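Local coordinates for haloacid dehalogenase domain protein hydrolase (Planctomyces limnophilus, PDB 4OVY) that is probably a metal-dependent hydrolase of the haloacid dehalogenase family, possibly a phosphatase, and binds calcium, at residues A[4-9]-A[298-303]; A[62-67]-A[82-87]; A[99-104]-A[205-210]; A[156-161]-A[182-187]; A[186-191]-A[201-206]. All coordinates share one frame; numbering follows the deposited sequence.

How the contacts relate
Contact 1 joins residues 4-9 to 298-303, closing a loop around almost the whole chain, so the other four contacts lie within it. Contact 2 closes first, a short loop between helices 55-67 and 80-84, before contact 3 opens on helix 95-106. Contact 3 does not close until 205-210 and encloses contact 4, the parallel pairing of strands 156-161 and 183-195. Contact 5 begins on residues 186 and 187, where contact 4 ends, and finishes on residues 205 and 206, shared with contact 3. Leu-102 packs on Val-64 and Val-83, linking contacts 2 and 3, while Ser-187 pairs with Asn-208 and Phe-209, joining contacts 3, 4 and 5 through one sheet.

Contact 1. Residues A[4-9]-A[298-303]; sequences LPSWND and WKVIFP. With EDO (1,2-ethanediol), chain G.
Pro-5 meets Lys-299 through its carbonyl: Pro-5 O lies 3.1 Å from Lys-299 CE, in the type I turn from Leu-4 to Trp-7. Ser-6 O then accepts a nearly straight hydrogen bond from Lys-299 N (2.8 Å, 176° at the hydrogen). Ser-6 OG, itself bonded to Glu-145, touches Val-300 CG2 at 3.5 Å. Trp-7 and Trp-298 form a single backbone bridge and an edge-to-face pair, planes at 72°, the edge from Trp-298 and the face from Trp-7. NE1 of Trp-298 stands over the six-membered ring of Trp-7, 3.5 Å from Trp-7 CZ3. Asn-8 OD1 takes a bond from Lys-299 NZ in the plane of its carbonyl (2.9 Å), and a bend at the end of the lysine (chi4 -74°) sets NZ there. Asn-8 ND2 donates to Arg-296 O and to O2 of an ethanediol. An alanine here would probably leave the Lys-299 ammonium and the Arg-296 carbonyl without these mates and free the lysine tip to turn. The loops before helix 11-24 and after helix 294-297 meet where Trp-7 packs on Ile-16 of helix 11-24, Trp-298 on Pro-142 of helix 141-152, and both indoles on Ile-292 of strand 290-293.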
# COMPACT_ATOMS: atom_id res chain seq x y z
N LEU A 4 24.57 12.29 -9.69
CA LEU A 4 25.23 11.86 -8.46
C LEU A 4 26.48 12.68 -8.13
O LEU A 4 27.55 12.12 -7.88
CB LEU A 4 25.58 10.37 -8.57
CG LEU A 4 24.42 9.44 -8.96
CD1 LEU A 4 24.89 8.00 -8.92
CD2 LEU A 4 23.23 9.65 -8.04
N PRO A 5 26.36 14.02 -8.12
CA PRO A 5 27.55 14.87 -7.94
C PRO A 5 28.29 14.71 -6.61
O PRO A 5 29.48 14.99 -6.55
CB PRO A 5 26.99 16.29 -8.07
CG PRO A 5 25.53 16.17 -7.82
CD PRO A 5 25.13 14.81 -8.29
N SER A 6 27.59 14.27 -5.57
CA SER A 6 28.22 14.05 -4.26
C SER A 6 28.84 12.66 -4.11
O SER A 6 29.35 12.32 -3.04
CB SER A 6 27.21 14.29 -3.13
OG SER A 6 26.82 15.64 -3.09
N TRP A 7 28.79 11.85 -5.18
CA TRP A 7 29.38 10.51 -5.17
C TRP A 7 30.71 10.50 -5.91
O TRP A 7 30.76 10.85 -7.08
CB TRP A 7 28.44 9.51 -5.85
CG TRP A 7 27.11 9.30 -5.17
CD1 TRP A 7 26.10 10.22 -5.02
CD2 TRP A 7 26.63 8.09 -4.57
NE1 TRP A 7 25.04 9.65 -4.37
CE2 TRP A 7 25.33 8.35 -4.08
CE3 TRP A 7 27.18 6.82 -4.40
CZ2 TRP A 7 24.57 7.38 -3.43
CZ3 TRP A 7 26.41 5.85 -3.75
CH2 TRP A 7 25.13 6.13 -3.28
N ASN A 8 31.77 10.09 -5.21
CA ASN A 8 33.08 9.84 -5.82
C ASN A 8 33.01 8.62 -6.73
O ASN A 8 32.05 7.85 -6.67
CB ASN A 8 34.14 9.53 -4.75
CG ASN A 8 34.47 10.72 -3.88
OD1 ASN A 8 34.54 11.86 -4.36
ND2 ASN A 8 34.70 10.47 -2.60
N ASP A 9 34.05 8.42 -7.55
CA ASP A 9 34.16 7.18 -8.28
C ASP A 9 34.34 6.07 -7.25
O ASP A 9 35.16 6.18 -6.36
CB ASP A 9 35.33 7.20 -9.26
CG ASP A 9 35.36 5.98 -10.18
OD1 ASP A 9 34.32 5.29 -10.35
OD2 ASP A 9 36.43 5.70 -10.73
N TRP A 298 31.53 9.22 -0.43
CA TRP A 298 30.64 10.38 -0.40
C TRP A 298 31.41 11.67 -0.12
O TRP A 298 32.12 11.77 0.88
CB TRP A 298 29.54 10.18 0.67
CG TRP A 298 28.47 9.18 0.29
CD1 TRP A 298 28.33 8.53 -0.91
CD2 TRP A 298 27.36 8.78 1.09
NE1 TRP A 298 27.22 7.73 -0.89
CE2 TRP A 298 26.60 7.87 0.32
CE3 TRP A 298 26.92 9.10 2.38
CZ2 TRP A 298 25.43 7.27 0.80
CZ3 TRP A 298 25.76 8.50 2.86
CH2 TRP A 298 25.03 7.60 2.07
N LYS A 299 31.25 12.65 -1.02
CA LYS A 299 31.99 13.91 -0.95
C LYS A 299 31.49 14.78 0.20
O LYS A 299 32.25 15.55 0.78
CB LYS A 299 31.84 14.70 -2.25
CG LYS A 299 32.45 14.05 -3.49
CD LYS A 299 32.36 15.00 -4.68
CE LYS A 299 32.50 14.30 -6.02
NZ LYS A 299 33.90 13.89 -6.27
N VAL A 300 30.19 14.67 0.48
CA VAL A 300 29.56 15.31 1.62
C VAL A 300 28.57 14.32 2.22
O VAL A 300 28.15 13.39 1.54
CB VAL A 300 28.82 16.63 1.23
CG1 VAL A 300 29.80 17.62 0.62
CG2 VAL A 300 27.67 16.37 0.26
N ILE A 301 28.22 14.50 3.49
CA ILE A 301 27.25 13.63 4.13
C ILE A 301 25.87 14.29 4.16
O ILE A 301 24.91 13.76 3.60
CB ILE A 301 27.67 13.24 5.56
CG1 ILE A 301 29.08 12.63 5.55
CG2 ILE A 301 26.66 12.29 6.19
CD1 ILE A 301 29.23 11.40 4.68
N PHE A 302 25.78 15.45 4.80
CA PHE A 302 24.51 16.14 4.99
C PHE A 302 24.38 17.33 4.04
O PHE A 302 25.38 17.88 3.60
CB PHE A 302 24.38 16.60 6.44
CG PHE A 302 24.55 15.50 7.44
CD1 PHE A 302 23.56 14.54 7.61
CD2 PHE A 302 25.71 15.40 8.19
CE1 PHE A 302 23.72 13.50 8.52
CE2 PHE A 302 25.88 14.37 9.10
CZ PHE A 302 24.88 13.42 9.27
N PRO A 303 23.14 17.74 3.73
CA PRO A 303 22.95 18.97 2.95
C PRO A 303 23.39 20.21 3.72
O PRO A 303 23.43 20.21 4.95
CB PRO A 303 21.44 19.02 2.69
CG PRO A 303 20.83 17.83 3.34
CD PRO A 303 21.87 17.13 4.16
C1 EDO G . 35.90 11.87 1.33
O1 EDO G . 36.10 10.79 0.42
C2 EDO G . 35.56 13.15 0.56
O2 EDO G . 35.44 12.88 -0.84

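Contact 2. Residues A[62-67]-A[82-87]; sequences DRVRLL and AVIEKD
Val-64 and Val-83 form the tight part of this contact, methyl against methyl, with Val-64 CG1 3.6 Å from Val-83 CG1. Both side chains leave their helices toward the other segment, and in each a CG1 anti to the backbone N (chi1 176° in Val-83) is the methyl placed to make this touch. Val-83 CG1 also lies 3.6 Å from Val-64 CB, so this methyl rests against both the branch carbon and one methyl of Val-64. Ile-84 adds a looser touch, its CG1 4.3 Å from Val-64 CG1. Trp-74 packs on both Val-64 and Ile-84, Leu-102 of helix 95-106 lies against Val-64, and Leu-91 lies against Val-83. The helices belong to the mostly helical insert between strands 38-41 and 156-161, a position consistent with a C1-type cap of the haloacid dehalogenase fold. Helix 80-84 ends in a Schellman motif, with Lys-86 at positive phi and Asp-87 N bonded to Ala-82 O at 2.8 Å. Beyond this, on the solvent side, the contact thins out. The extended Arg-65 crosses Lys-86 at about a right angle, and its NH2 stays 4.2 Å from Lys-86 CG. The lysine is poorly ordered there. The guanidinium is held instead within its own helix, by a salt bridge of 3.2 Å from Arg-65 NH1 to Asp-62 OD1, which sits at its edge, in plane.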
# COMPACT_ATOMS: atom_id res chain seq x y z
N ASP A 62 10.69 11.38 24.48
CA ASP A 62 10.11 12.68 24.84
C ASP A 62 8.63 12.55 25.18
O ASP A 62 8.14 13.17 26.14
CB ASP A 62 10.30 13.70 23.71
CG ASP A 62 11.73 14.23 23.63
OD1 ASP A 62 12.52 13.97 24.57
OD2 ASP A 62 12.06 14.91 22.63
N ARG A 63 7.92 11.72 24.42
CA ARG A 63 6.50 11.49 24.68
C ARG A 63 6.27 10.83 26.05
O ARG A 63 5.40 11.26 26.79
CB ARG A 63 5.87 10.65 23.57
CG ARG A 63 5.85 11.35 22.21
CD ARG A 63 5.02 12.62 22.20
NE ARG A 63 3.62 12.35 22.54
CZ ARG A 63 2.76 13.27 22.94
NH1 ARG A 63 3.11 14.54 23.09
NH2 ARG A 63 1.51 12.90 23.21
N VAL A 64 7.05 9.81 26.37
CA VAL A 64 6.95 9.14 27.68
C VAL A 64 7.23 10.13 28.81
O VAL A 64 6.48 10.20 29.79
CB VAL A 64 7.89 7.91 27.77
CG1 VAL A 64 8.06 7.43 29.21
CG2 VAL A 64 7.37 6.79 26.89
N ARG A 65 8.28 10.92 28.65
CA ARG A 65 8.61 11.94 29.65
C ARG A 65 7.47 12.94 29.86
O ARG A 65 7.18 13.30 30.99
CB ARG A 65 9.90 12.68 29.27
CG ARG A 65 11.13 11.81 29.46
CD ARG A 65 12.41 12.60 29.34
NE ARG A 65 13.55 11.70 29.14
CZ ARG A 65 14.15 11.47 27.98
NH1 ARG A 65 13.77 12.08 26.86
NH2 ARG A 65 15.17 10.62 27.94
N LEU A 66 6.84 13.36 28.77
CA LEU A 66 5.73 14.31 28.84
C LEU A 66 4.52 13.68 29.55
O LEU A 66 3.82 14.36 30.32
CB LEU A 66 5.34 14.77 27.44
CG LEU A 66 4.29 15.88 27.32
CD1 LEU A 66 4.81 17.17 27.94
CD2 LEU A 66 3.91 16.10 25.86
N LEU A 67 4.29 12.40 29.31
CA LEU A 67 3.13 11.70 29.86
C LEU A 67 3.33 11.13 31.27
O LEU A 67 2.36 10.76 31.93
CB LEU A 67 2.73 10.55 28.92
CG LEU A 67 2.25 10.98 27.54
CD1 LEU A 67 2.24 9.79 26.60
CD2 LEU A 67 0.88 11.65 27.62
N ALA A 82 13.00 2.11 31.88
CA ALA A 82 14.23 2.37 31.12
C ALA A 82 14.21 3.75 30.48
O ALA A 82 15.22 4.46 30.48
CB ALA A 82 14.45 1.30 30.06
N VAL A 83 13.06 4.14 29.93
CA VAL A 83 12.92 5.45 29.28
C VAL A 83 13.12 6.57 30.31
O VAL A 83 13.89 7.50 30.08
CB VAL A 83 11.55 5.61 28.59
CG1 VAL A 83 11.40 7.01 28.02
CG2 VAL A 83 11.36 4.56 27.50
N ILE A 84 12.43 6.45 31.44
CA ILE A 84 12.50 7.45 32.50
C ILE A 84 13.90 7.55 33.11
O ILE A 84 14.38 8.66 33.36
CB ILE A 84 11.46 7.14 33.60
CG1 ILE A 84 10.05 7.38 33.05
CG2 ILE A 84 11.70 8.00 34.85
CD1 ILE A 84 8.94 6.83 33.92
N GLU A 85 14.55 6.41 33.33
CA GLU A 85 15.89 6.40 33.92
C GLU A 85 17.00 6.58 32.89
O GLU A 85 18.18 6.51 33.24
CB GLU A 85 16.12 5.12 34.72
CG GLU A 85 15.14 4.97 35.87
CD GLU A 85 15.49 3.84 36.82
OE1 GLU A 85 16.40 3.05 36.51
OE2 GLU A 85 14.83 3.75 37.88
N LYS A 86 16.63 6.80 31.63
CA LYS A 86 17.59 7.10 30.56
C LYS A 86 18.57 5.94 30.35
O LYS A 86 19.77 6.16 30.16
CB LYS A 86 18.35 8.40 30.88
CG LYS A 86 17.45 9.57 31.28
CD LYS A 86 18.25 10.75 31.79
CE LYS A 86 17.34 11.83 32.34
NZ LYS A 86 18.11 12.95 32.95
N ASP A 87 18.04 4.72 30.38
CA ASP A 87 18.84 3.50 30.33
C ASP A 87 19.01 3.04 28.88
O ASP A 87 18.29 2.16 28.40
CB ASP A 87 18.14 2.42 31.17
CG ASP A 87 19.00 1.19 31.38
OD1 ASP A 87 19.99 1.00 30.65
OD2 ASP A 87 18.66 0.40 32.29

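Contact 3. Residues A[99-104]-A[205-210]; sequences LTELTM and AELNFI. With EDO (1,2-ethanediol), chain I.
Leu-99 O is gripped by two donors of Thr-103, OG1 at 2.9 Å and the backbone N, which reach it from opposite faces of its carbonyl plane, on the helix whose Thr-100, Glu-101 and Met-104 meet Leu-207. Thr-103 OG1 also has Gln-56 as a partner. Leu-207 CD2 lies 3.6 Å from Thr-100 CG2 and 3.9 Å from SE of Met-104, a selenomethionine. The other branch, Leu-207 CD1, rests against Glu-101, 3.7 Å from its OE2, the side chains crossing at about a right angle. The carboxylate's charged partner is Lys-97. In Met-104 an extended chi2 (-163°) carries SE to where the chain turns at Ala-205 and Glu-206, 3.5 Å from Glu-206 N. An alanine in place of Leu-207 would probably open a gap between Thr-100 CG2 and the selenium and take away the methyl that rests against Glu-101. Ile-210 CD1 reaches Thr-100 CB at 4.1 Å. The helix passes strand 207-209 with 9.9 Å and 140° between the segment axes; a classic beta bulge there sets Asn-208 and Phe-209 both facing Ser-187. Helix 95-106, in an insert consistent with a cap, thus packs on a short strand of the main sheet.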
# COMPACT_ATOMS: atom_id res chain seq x y z
N LEU A 99 9.63 -0.83 19.67
CA LEU A 99 9.43 0.58 19.34
C LEU A 99 7.98 0.90 18.94
O LEU A 99 7.40 1.89 19.40
CB LEU A 99 10.40 0.98 18.22
CG LEU A 99 10.27 2.38 17.62
CD1 LEU A 99 10.51 3.43 18.69
CD2 LEU A 99 11.24 2.53 16.46
N THR A 100 7.39 0.06 18.09
CA THR A 100 6.00 0.28 17.71
C THR A 100 5.05 -0.04 18.88
O THR A 100 4.08 0.68 19.07
CB THR A 100 5.64 -0.47 16.40
OG1 THR A 100 6.24 0.22 15.30
CG2 THR A 100 4.14 -0.50 16.15
N GLU A 101 5.36 -1.05 19.69
CA GLU A 101 4.55 -1.31 20.89
C GLU A 101 4.58 -0.14 21.88
O GLU A 101 3.56 0.19 22.48
CB GLU A 101 5.00 -2.59 21.60
CG GLU A 101 4.62 -3.85 20.83
CD GLU A 101 5.17 -5.12 21.45
OE1 GLU A 101 6.27 -5.11 22.04
OE2 GLU A 101 4.50 -6.16 21.31
N LEU A 102 5.75 0.49 22.04
CA LEU A 102 5.88 1.63 22.94
C LEU A 102 5.06 2.81 22.41
O LEU A 102 4.36 3.48 23.17
CB LEU A 102 7.35 2.01 23.09
CG LEU A 102 7.70 3.24 23.93
CD1 LEU A 102 7.16 3.09 25.34
CD2 LEU A 102 9.21 3.46 23.96
N THR A 103 5.13 3.04 21.10
CA THR A 103 4.37 4.11 20.48
C THR A 103 2.86 3.81 20.53
O THR A 103 2.05 4.70 20.80
CB THR A 103 4.83 4.32 19.02
OG1 THR A 103 6.25 4.53 18.99
CG2 THR A 103 4.13 5.51 18.40
N MSE A 104 2.51 2.54 20.30
CA MSE A 104 1.13 2.06 20.37
C MSE A 104 0.54 2.32 21.73
O MSE A 104 -0.58 2.83 21.83
CB MSE A 104 1.13 0.55 20.09
CG MSE A 104 -0.22 -0.15 20.26
SE MSE A 104 0.06 -2.09 20.40
CE MSE A 104 0.79 -2.19 22.23
N ALA A 205 -4.93 0.10 20.46
CA ALA A 205 -3.81 -0.44 21.23
C ALA A 205 -3.58 -1.88 20.79
O ALA A 205 -3.59 -2.81 21.60
CB ALA A 205 -4.12 -0.37 22.72
N GLU A 206 -3.37 -2.06 19.49
CA GLU A 206 -3.23 -3.37 18.89
C GLU A 206 -2.27 -3.23 17.72
O GLU A 206 -2.39 -2.30 16.93
CB GLU A 206 -4.60 -3.84 18.40
CG GLU A 206 -4.77 -5.33 18.34
CD GLU A 206 -6.14 -5.73 17.82
OE1 GLU A 206 -7.10 -4.94 18.00
OE2 GLU A 206 -6.25 -6.83 17.23
N LEU A 207 -1.30 -4.15 17.62
CA LEU A 207 -0.35 -4.15 16.52
C LEU A 207 -1.02 -4.60 15.23
O LEU A 207 -1.83 -5.52 15.23
CB LEU A 207 0.83 -5.09 16.79
CG LEU A 207 1.84 -4.70 17.86
CD1 LEU A 207 2.90 -5.79 17.97
CD2 LEU A 207 2.47 -3.34 17.54
N ASN A 208 -0.67 -3.95 14.13
CA ASN A 208 -1.12 -4.37 12.82
C ASN A 208 -0.01 -5.13 12.10
O ASN A 208 -0.23 -6.23 11.59
CB ASN A 208 -1.57 -3.16 11.99
CG ASN A 208 -2.11 -3.55 10.64
OD1 ASN A 208 -2.91 -4.47 10.54
ND2 ASN A 208 -1.69 -2.86 9.59
N PHE A 209 1.18 -4.54 12.05
CA PHE A 209 2.27 -5.11 11.28
C PHE A 209 3.62 -4.56 11.71
O PHE A 209 3.75 -3.37 12.00
CB PHE A 209 2.05 -4.83 9.79
CG PHE A 209 3.00 -5.55 8.89
CD1 PHE A 209 2.86 -6.92 8.66
CD2 PHE A 209 4.03 -4.87 8.25
CE1 PHE A 209 3.74 -7.59 7.83
CE2 PHE A 209 4.91 -5.54 7.42
CZ PHE A 209 4.77 -6.89 7.21
N ILE A 210 4.62 -5.45 11.76
CA ILE A 210 6.00 -5.11 12.04
C ILE A 210 6.82 -5.37 10.78
O ILE A 210 6.99 -6.52 10.35
CB ILE A 210 6.57 -5.94 13.22
CG1 ILE A 210 5.72 -5.73 14.49
CG2 ILE A 210 8.03 -5.59 13.48
CD1 ILE A 210 5.55 -4.28 14.91
C1 EDO I . -3.58 -2.61 6.74
O1 EDO I . -2.14 -2.70 6.68
C2 EDO I . -4.17 -3.62 5.79
O2 EDO I . -3.55 -4.89 6.03

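Contact 4. Residues A[156-161]-A[182-187]; sequences KTFIVS and QVIGSS. With EDO (1,2-ethanediol), chain D.
Phe-158 and Gln-182 cross at about a right angle, the glutamine chain passing over one face of the ring, whose CG is set beside the backbone N (chi1 -76°) and so brings the ring against that chain. Gln-182 CG sits 3.8 Å from the ring centroid, 17° off the normal, in a CH-pi contact, and the amide plane is turned 25° from the ring. Val-160 and Ile-184 instead lie side by side, pointing the same way, with Val-160 CG2 4.1 Å from Ile-184 CD1. They face helix 215-223, whereas Ile-159 and Val-183 turn to the other face of the sheet, against Met-168 of helix 165-168. The backbones run parallel, bonded from Ile-159 N to Gln-182 O (2.9 Å), Ile-184 N to Ile-159 O (2.7 Å) and Ser-161 N to Ile-184 O (3.0 Å). The strands, joined through helices 165-168 and 172-176, form a beta-alpha-beta crossover. Ser-161, its side chain about 4 Å from that of the calcium ligand Asp-42, ends its strand beside the metal site, consistent with motif II of the family. The bonded N-H and C=O groups thus satisfy one another between buried strands, with apolar side chains on both faces.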
# COMPACT_ATOMS: atom_id res chain seq x y z
N LYS A 156 9.86 4.32 -9.32
CA LYS A 156 9.06 4.70 -8.16
C LYS A 156 9.84 4.32 -6.91
O LYS A 156 10.14 3.14 -6.69
CB LYS A 156 7.71 3.98 -8.13
CG LYS A 156 6.75 4.42 -9.22
CD LYS A 156 5.44 3.66 -9.20
CE LYS A 156 4.41 4.26 -8.25
NZ LYS A 156 3.01 3.94 -8.69
N THR A 157 10.13 5.32 -6.08
CA THR A 157 10.96 5.16 -4.90
C THR A 157 10.07 4.94 -3.68
O THR A 157 9.26 5.81 -3.36
CB THR A 157 11.84 6.41 -4.66
OG1 THR A 157 11.01 7.58 -4.61
CG2 THR A 157 12.87 6.57 -5.78
N PHE A 158 10.22 3.80 -3.03
CA PHE A 158 9.48 3.48 -1.81
C PHE A 158 10.41 3.42 -0.59
O PHE A 158 11.58 3.01 -0.69
CB PHE A 158 8.83 2.09 -1.91
CG PHE A 158 7.61 2.04 -2.77
CD1 PHE A 158 7.71 2.04 -4.16
CD2 PHE A 158 6.34 1.90 -2.20
CE1 PHE A 158 6.58 1.95 -4.95
CE2 PHE A 158 5.22 1.82 -2.99
CZ PHE A 158 5.33 1.84 -4.37
N ILE A 159 9.88 3.80 0.56
CA ILE A 159 10.52 3.48 1.84
C ILE A 159 9.92 2.18 2.38
O ILE A 159 8.70 1.98 2.34
CB ILE A 159 10.34 4.61 2.87
CG1 ILE A 159 11.23 5.79 2.50
CG2 ILE A 159 10.68 4.13 4.28
CD1 ILE A 159 10.91 7.04 3.28
N VAL A 160 10.79 1.31 2.88
CA VAL A 160 10.41 0.06 3.53
C VAL A 160 11.21 -0.02 4.83
O VAL A 160 12.35 -0.45 4.85
CB VAL A 160 10.65 -1.16 2.62
CG1 VAL A 160 10.15 -2.44 3.29
CG2 VAL A 160 9.96 -0.98 1.28
N SER A 161 10.58 0.41 5.92
CA SER A 161 11.27 0.63 7.20
C SER A 161 10.59 -0.13 8.34
O SER A 161 9.39 -0.39 8.29
CB SER A 161 11.30 2.12 7.52
OG SER A 161 11.69 2.39 8.86
N GLN A 182 3.78 5.63 -0.79
CA GLN A 182 5.00 4.91 -1.10
C GLN A 182 5.89 4.74 0.13
O GLN A 182 7.10 4.50 0.01
CB GLN A 182 5.75 5.61 -2.24
CG GLN A 182 5.00 5.47 -3.54
CD GLN A 182 5.62 6.18 -4.72
OE1 GLN A 182 6.82 6.48 -4.77
NE2 GLN A 182 4.80 6.43 -5.70
N VAL A 183 5.29 4.87 1.31
CA VAL A 183 5.97 4.62 2.57
C VAL A 183 5.37 3.35 3.16
O VAL A 183 4.15 3.24 3.30
CB VAL A 183 5.80 5.78 3.56
CG1 VAL A 183 6.48 5.45 4.89
CG2 VAL A 183 6.35 7.08 2.98
N ILE A 184 6.22 2.38 3.45
CA ILE A 184 5.82 1.13 4.07
C ILE A 184 6.57 1.05 5.39
O ILE A 184 7.77 1.29 5.46
CB ILE A 184 6.18 -0.07 3.17
CG1 ILE A 184 5.37 -0.02 1.88
CG2 ILE A 184 5.93 -1.39 3.88
CD1 ILE A 184 5.86 -0.98 0.82
N GLY A 185 5.84 0.73 6.45
CA GLY A 185 6.42 0.70 7.78
C GLY A 185 5.63 -0.17 8.73
O GLY A 185 4.70 -0.88 8.33
N SER A 186 6.01 -0.12 10.00
CA SER A 186 5.25 -0.82 11.03
C SER A 186 4.02 0.01 11.39
O SER A 186 4.02 1.23 11.21
CB SER A 186 6.12 -1.05 12.27
OG SER A 186 7.21 -1.89 11.98
N SER A 187 2.98 -0.64 11.89
CA SER A 187 1.72 0.05 12.14
C SER A 187 0.89 -0.58 13.27
O SER A 187 1.08 -1.75 13.62
CB SER A 187 0.88 0.10 10.85
OG SER A 187 0.63 -1.21 10.34
C1 EDO D . 2.88 -1.96 6.00
O1 EDO D . 3.11 -0.58 5.66
C2 EDO D . 1.79 -2.10 7.06
O2 EDO D . 2.11 -1.39 8.25

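Contact 5. Residues A[186-191]-A[201-206]; sequences SSVKLK and LVRLAE. With EDO (1,2-ethanediol), chain D.
The beta hairpin of strands 183-195 and 198-204 is built here from an antiparallel pairing in which Lys-191 and Val-202 form a hydrogen-bonded pair and Leu-190 and Arg-203 a non-hydrogen-bonded one. Lys-191 N reaches Val-202 O at 2.9 Å, and Val-202 N returns to Lys-191 O at 2.8 Å. Leu-204 N bonds to Lys-189 O, and beyond the inverse gamma turn centred on Ala-205, Lys-189 N bonds to Glu-206 O. On one face, Leu-190 CD1 touches Leu-201 CB (4.1 Å). Val-188 crosses Arg-203 at about a right angle, its CG2 3.8 Å above the guanidinium plane and over its centre. Arg-203 also bonds to His-107 O through NE and makes a cation-pi contact with Phe-115, while Val-188 O accepts from Gln-222 of the second subunit. Lys-189 crosses Glu-206 obliquely, carbons first, with Lys-189 CE 3.1 Å from Glu-206 OE2, but chi4 of -63° leaves Lys-189 NZ at 4.5 Å from Glu-206 OE2, beyond a salt bridge.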
# COMPACT_ATOMS: atom_id res chain seq x y z
N SER A 186 6.01 -0.12 10.00
CA SER A 186 5.25 -0.82 11.03
C SER A 186 4.02 0.01 11.39
O SER A 186 4.02 1.23 11.21
CB SER A 186 6.12 -1.05 12.27
OG SER A 186 7.21 -1.89 11.98
N SER A 187 2.98 -0.64 11.89
CA SER A 187 1.72 0.05 12.14
C SER A 187 0.89 -0.58 13.27
O SER A 187 1.08 -1.75 13.62
CB SER A 187 0.88 0.10 10.85
OG SER A 187 0.63 -1.21 10.34
N VAL A 188 0.01 0.22 13.84
CA VAL A 188 -1.07 -0.26 14.71
C VAL A 188 -2.35 -0.35 13.91
O VAL A 188 -2.46 0.23 12.82
CB VAL A 188 -1.30 0.67 15.93
CG1 VAL A 188 -0.03 0.80 16.75
CG2 VAL A 188 -1.82 2.05 15.50
N LYS A 189 -3.33 -1.06 14.46
CA LYS A 189 -4.64 -1.14 13.83
C LYS A 189 -5.40 0.16 13.99
O LYS A 189 -5.18 0.92 14.94
CB LYS A 189 -5.45 -2.31 14.40
CG LYS A 189 -4.88 -3.67 14.04
CD LYS A 189 -5.86 -4.78 14.40
CE LYS A 189 -5.21 -6.15 14.34
NZ LYS A 189 -4.75 -6.47 12.97
N LEU A 190 -6.29 0.42 13.03
CA LEU A 190 -7.18 1.57 13.05
C LEU A 190 -8.63 1.13 13.10
O LEU A 190 -8.97 0.03 12.68
CB LEU A 190 -6.97 2.42 11.80
CG LEU A 190 -5.59 3.04 11.63
CD1 LEU A 190 -5.51 3.73 10.27
CD2 LEU A 190 -5.29 4.02 12.76
N LYS A 191 -9.49 2.02 13.60
CA LYS A 191 -10.93 1.80 13.61
C LYS A 191 -11.60 3.06 13.04
O LYS A 191 -11.20 4.17 13.38
CB LYS A 191 -11.40 1.56 15.05
CG LYS A 191 -12.90 1.50 15.25
CD LYS A 191 -13.29 1.39 16.73
CE LYS A 191 -12.89 2.63 17.53
NZ LYS A 191 -13.41 2.63 18.94
N LEU A 201 -10.26 8.13 11.52
CA LEU A 201 -9.64 6.85 11.86
C LEU A 201 -8.97 7.02 13.22
O LEU A 201 -8.21 7.98 13.43
CB LEU A 201 -8.59 6.42 10.83
CG LEU A 201 -9.07 5.79 9.52
CD1 LEU A 201 -10.08 4.67 9.73
CD2 LEU A 201 -9.64 6.84 8.58
N VAL A 202 -9.25 6.08 14.11
CA VAL A 202 -8.77 6.10 15.49
C VAL A 202 -7.73 4.99 15.68
O VAL A 202 -7.95 3.85 15.26
CB VAL A 202 -9.94 5.89 16.47
CG1 VAL A 202 -9.44 5.83 17.91
CG2 VAL A 202 -10.95 7.01 16.31
N ARG A 203 -6.63 5.34 16.32
CA ARG A 203 -5.56 4.38 16.62
C ARG A 203 -5.97 3.44 17.76
O ARG A 203 -6.45 3.87 18.81
CB ARG A 203 -4.29 5.13 17.01
CG ARG A 203 -3.71 6.02 15.92
CD ARG A 203 -2.60 6.89 16.48
NE ARG A 203 -1.63 6.08 17.20
CZ ARG A 203 -0.54 5.52 16.67
NH1 ARG A 203 -0.22 5.69 15.39
NH2 ARG A 203 0.25 4.78 17.46
N LEU A 204 -5.75 2.15 17.55
CA LEU A 204 -6.03 1.13 18.56
C LEU A 204 -4.75 0.70 19.28
O LEU A 204 -3.64 0.92 18.80
CB LEU A 204 -6.68 -0.08 17.90
CG LEU A 204 -7.97 0.19 17.12
CD1 LEU A 204 -8.49 -1.12 16.54
CD2 LEU A 204 -9.02 0.85 18.00
N ALA A 205 -4.93 0.10 20.46
CA ALA A 205 -3.81 -0.44 21.23
C ALA A 205 -3.58 -1.88 20.79
O ALA A 205 -3.59 -2.81 21.60
CB ALA A 205 -4.12 -0.37 22.72
N GLU A 206 -3.37 -2.06 19.49
CA GLU A 206 -3.23 -3.37 18.89
C GLU A 206 -2.27 -3.23 17.72
O GLU A 206 -2.39 -2.30 16.93
CB GLU A 206 -4.60 -3.84 18.40
CG GLU A 206 -4.77 -5.33 18.34
CD GLU A 206 -6.14 -5.73 17.82
OE1 GLU A 206 -7.10 -4.94 18.00
OE2 GLU A 206 -6.25 -6.83 17.23
C1 EDO D . 2.88 -1.96 6.00
O1 EDO D . 3.11 -0.58 5.66
C2 EDO D . 1.79 -2.10 7.06
O2 EDO D . 2.11 -1.39 8.25